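Peroxisomal acyl-coenzyme A oxidase 1 (Arabidopsis thaliana, PDB 1W07) uses FAD to oxidise long- and medium-chain acyl-CoAs to 2-trans-enoyl-CoAs in peroxisomes, passing the electrons to oxygen to give hydrogen peroxide. Local coordinates at residues V309-G314 and G318-Q323. The protein carries 1 engineered substitution. Residues are numbered along the deposited sequence; the frame is centred on the assembly and turned at random.
With FAD (flavin-adenine dinucleotide), chain C.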
loop_
_atom_site.group_PDB
_atom_site.type_symbol
_atom_site.label_atom_id
_atom_site.label_comp_id
_atom_site.label_asym_id
_atom_site.label_seq_id
_atom_site.Cartn_x
_atom_site.Cartn_y
_atom_site.Cartn_z
ATOM N N VAL B 309 3.813 -7.681 -21.737
ATOM C CA VAL B 309 3.416 -9.061 -22.020
ATOM C C VAL B 309 1.899 -9.212 -21.945
ATOM O O VAL B 309 1.283 -9.830 -22.813
ATOM C CB VAL B 309 4.044 -10.057 -21.010
ATOM C CG1 VAL B 309 3.391 -11.421 -21.150
ATOM C CG2 VAL B 309 5.548 -10.174 -21.244
ATOM N N ARG B 310 1.304 -8.638 -20.908
ATOM C CA ARG B 310 -0.136 -8.733 -20.715
ATOM C C ARG B 310 -0.963 -7.987 -21.766
ATOM O O ARG B 310 -0.747 -6.800 -22.026
ATOM C CB ARG B 310 -0.495 -8.220 -19.322
ATOM C CG ARG B 310 -1.979 -8.276 -18.989
ATOM C CD ARG B 310 -2.493 -9.711 -18.857
ATOM N NE ARG B 310 -3.873 -9.729 -18.381
ATOM C CZ ARG B 310 -4.520 -10.822 -17.976
ATOM N NH1 ARG B 310 -3.916 -12.010 -17.977
ATOM N NH2 ARG B 310 -5.785 -10.735 -17.566
ATOM N N ARG B 311 -1.899 -8.698 -22.385
ATOM C CA ARG B 311 -2.784 -8.110 -23.385
ATOM C C ARG B 311 -4.205 -8.282 -22.873
ATOM O O ARG B 311 -4.563 -9.343 -22.338
ATOM C CB ARG B 311 -2.621 -8.808 -24.746
ATOM C CG ARG B 311 -1.271 -8.556 -25.439
ATOM C CD ARG B 311 -1.051 -9.521 -26.610
ATOM N NE ARG B 311 0.247 -9.332 -27.268
ATOM C CZ ARG B 311 0.524 -8.355 -28.131
ATOM N NH1 ARG B 311 -0.400 -7.459 -28.463
ATOM N NH2 ARG B 311 1.733 -8.277 -28.669
ATOM N N GLN B 312 -5.020 -7.243 -23.017
ATOM C CA GLN B 312 -6.397 -7.331 -22.546
ATOM C C GLN B 312 -7.234 -6.262 -23.240
ATOM O O GLN B 312 -6.911 -5.073 -23.180
ATOM C CB GLN B 312 -6.435 -7.140 -21.022
ATOM C CG GLN B 312 -7.685 -7.699 -20.318
ATOM C CD GLN B 312 -7.689 -9.224 -20.156
ATOM O OE1 GLN B 312 -8.600 -9.796 -19.543
ATOM N NE2 GLN B 312 -6.675 -9.885 -20.707
ATOM N N PHE B 313 -8.317 -6.688 -23.880
ATOM C CA PHE B 313 -9.199 -5.775 -24.601
ATOM C C PHE B 313 -8.473 -5.231 -25.824
ATOM O O PHE B 313 -7.323 -5.598 -26.092
ATOM C CB PHE B 313 -9.635 -4.600 -23.717
ATOM C CG PHE B 313 -10.485 -4.995 -22.535
ATOM C CD1 PHE B 313 -9.955 -5.012 -21.243
ATOM C CD2 PHE B 313 -11.833 -5.302 -22.703
ATOM C CE1 PHE B 313 -10.760 -5.318 -20.137
ATOM C CE2 PHE B 313 -12.647 -5.612 -21.603
ATOM C CZ PHE B 313 -12.114 -5.619 -20.321
ATOM N N GLY B 314 -9.146 -4.353 -26.563
ATOM C CA GLY B 314 -8.542 -3.778 -27.753
ATOM C C GLY B 314 -8.197 -4.792 -28.832
ATOM O O GLY B 314 -7.208 -4.621 -29.544
ATOM N N GLY B 318 -8.750 -9.855 -35.271
ATOM C CA GLY B 318 -9.436 -11.084 -34.935
ATOM C C GLY B 318 -8.829 -11.778 -33.737
ATOM O O GLY B 318 -8.112 -12.771 -33.881
ATOM N N GLY B 319 -9.108 -11.247 -32.550
ATOM C CA GLY B 319 -8.602 -11.849 -31.328
ATOM C C GLY B 319 -7.311 -11.284 -30.759
ATOM O O GLY B 319 -7.045 -11.457 -29.568
ATOM N N ILE B 320 -6.499 -10.616 -31.575
ATOM C CA ILE B 320 -5.243 -10.064 -31.068
ATOM C C ILE B 320 -5.482 -8.861 -30.151
ATOM O O ILE B 320 -5.710 -7.749 -30.616
ATOM C CB ILE B 320 -4.295 -9.629 -32.214
ATOM C CG1 ILE B 320 -4.056 -10.791 -33.191
ATOM C CG2 ILE B 320 -2.958 -9.191 -31.634
ATOM C CD1 ILE B 320 -3.357 -11.989 -32.562
ATOM N N GLU B 321 -5.425 -9.078 -28.843
ATOM C CA GLU B 321 -5.641 -7.982 -27.906
ATOM C C GLU B 321 -4.412 -7.095 -27.739
ATOM O O GLU B 321 -3.288 -7.518 -27.994
ATOM C CB GLU B 321 -6.096 -8.529 -26.560
ATOM C CG GLU B 321 -7.492 -9.093 -26.634
ATOM C CD GLU B 321 -7.880 -9.909 -25.424
ATOM O OE1 GLU B 321 -8.242 -9.323 -24.382
ATOM O OE2 GLU B 321 -7.807 -11.145 -25.528
ATOM N N THR B 322 -4.649 -5.863 -27.297
ATOM C CA THR B 322 -3.617 -4.838 -27.102
ATOM C C THR B 322 -2.816 -4.989 -25.804
ATOM O O THR B 322 -3.374 -5.292 -24.747
ATOM C CB THR B 322 -4.273 -3.425 -27.079
ATOM O OG1 THR B 322 -5.116 -3.274 -28.229
ATOM C CG2 THR B 322 -3.217 -2.326 -27.065
ATOM N N GLN B 323 -1.511 -4.742 -25.871
ATOM C CA GLN B 323 -0.662 -4.797 -24.683
ATOM C C GLN B 323 -1.160 -3.700 -23.736
ATOM O O GLN B 323 -1.377 -2.555 -24.163
ATOM C CB GLN B 323 0.785 -4.536 -25.080
ATOM C CG GLN B 323 1.384 -5.628 -25.950
ATOM C CD GLN B 323 2.616 -5.152 -26.678
ATOM O OE1 GLN B 323 2.514 -4.476 -27.700
ATOM N NE2 GLN B 323 3.788 -5.471 -26.143
HETATM P PA FAD C . -6.271 -6.933 -16.349
HETATM O O1A FAD C . -7.650 -6.638 -16.799
HETATM O O2A FAD C . -5.425 -7.821 -17.179
HETATM O O5B FAD C . -5.511 -5.537 -16.097
HETATM C C5B FAD C . -4.102 -5.482 -15.856
HETATM C C4B FAD C . -3.608 -4.039 -16.002
HETATM O O4B FAD C . -4.048 -3.582 -17.298
HETATM C C3B FAD C . -4.279 -3.126 -14.972
HETATM O O3B FAD C . -3.455 -1.982 -14.734
HETATM C C2B FAD C . -5.563 -2.726 -15.697
HETATM O O2B FAD C . -6.014 -1.459 -15.210
HETATM C C1B FAD C . -4.998 -2.520 -17.105
HETATM N N9A FAD C . -6.064 -2.601 -18.126
HETATM C C8A FAD C . -6.656 -3.719 -18.551
HETATM N N7A FAD C . -7.552 -3.426 -19.490
HETATM C C5A FAD C . -7.523 -2.109 -19.674
HETATM C C6A FAD C . -8.221 -1.251 -20.515
HETATM N N6A FAD C . -9.109 -1.726 -21.382
HETATM N N1A FAD C . -7.937 0.119 -20.459
HETATM C C2A FAD C . -6.963 0.588 -19.569
HETATM N N3A FAD C . -6.323 -0.260 -18.781
HETATM C C4A FAD C . -6.577 -1.578 -18.811
HETATM N N1 FAD C . -12.237 -15.040 -10.836
HETATM C C2 FAD C . -13.233 -16.022 -10.914
HETATM O O2 FAD C . -13.655 -16.385 -12.008
HETATM N N3 FAD C . -13.700 -16.613 -9.732
HETATM C C4 FAD C . -13.166 -16.235 -8.492
HETATM O O4 FAD C . -13.578 -16.764 -7.463
HETATM C C4X FAD C . -12.177 -15.262 -8.427
HETATM N N5 FAD C . -11.591 -14.923 -7.198
HETATM C C5X FAD C . -10.569 -13.968 -7.125
HETATM C C6 FAD C . -9.906 -13.741 -5.923
HETATM C C7 FAD C . -8.790 -12.907 -5.889
HETATM C C7M FAD C . -8.049 -12.713 -4.564
HETATM C C8 FAD C . -8.344 -12.289 -7.058
HETATM C C8M FAD C . -7.093 -11.403 -7.068
HETATM C C9 FAD C . -9.023 -12.505 -8.253
HETATM C C9A FAD C . -10.136 -13.344 -8.296
HETATM N N10 FAD C . -10.757 -13.642 -9.516
HETATM C C10 FAD C . -11.717 -14.660 -9.593
HETATM C "C1'" FAD C . -10.347 -12.948 -10.761
HETATM C "C2'" FAD C . -10.932 -11.531 -10.744
HETATM O "O2'" FAD C . -12.342 -11.600 -10.510
HETATM C "C3'" FAD C . -10.685 -10.723 -12.021
HETATM O "O3'" FAD C . -11.199 -11.430 -13.154
HETATM C "C4'" FAD C . -9.201 -10.422 -12.248
HETATM O "O4'" FAD C . -8.552 -10.065 -11.026
HETATM C "C5'" FAD C . -9.054 -9.278 -13.251
HETATM O "O5'" FAD C . -7.698 -8.835 -13.273
HETATM P P FAD C . -6.776 -9.049 -14.572
HETATM O O1P FAD C . -5.604 -9.848 -14.153
HETATM O O2P FAD C . -7.615 -9.546 -15.685
HETATM O O3P FAD C . -6.310 -7.536 -14.859
#
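Arg311 and Gln323 form a single beta bridge, CA to CA 4.1 Å, where two parts of the connection between helices 278-309 and 328-363 of the C-alpha1 domain meet, running 120° apart. Gln312 N donates to Thr322 O, and Thr322 N to Phe313 O at 2.9 Å; the OG1 of Thr322 adds a bond to Gly314 O. Glu321 ties the two segments together: with CG anti to its carbonyl carbon (chi1 -70°) and the chain extended beyond, OE1 reaches Phe313 N at 2.7 Å through its anti lone pair. That carboxylate also crosses the dimer interface, OE2 accepting from His142 and OE1 from Asn145 of the second subunit. The amide of Gln312 is fixed from both ends: NE2 lies 2.7 Å from Arg311 O, on a carbonyl lone pair, and OE1 accepts backbone N-H groups of Gly143 and Asn145 of the second subunit. The connection forms part of an FAD site completed by Ser144 of that subunit: Arg310 NE bonds FAD phosphate oxygen O2A at 2.7 Å, and FAD N7A lies near the plane of the Phe313 ring, at its edge, 3.4 Å from CD1. Across the bridge, the Arg311 guanidinium stacks on the Gln323 side chain, whose NE2 is hydrogen-bonded to Ala308 O, guanidinium and amide planes 26° apart and CG over the guanidinium centre, while Arg311 NH1, in the carbonyl plane, donates to Glu321 O at 2.9 Å.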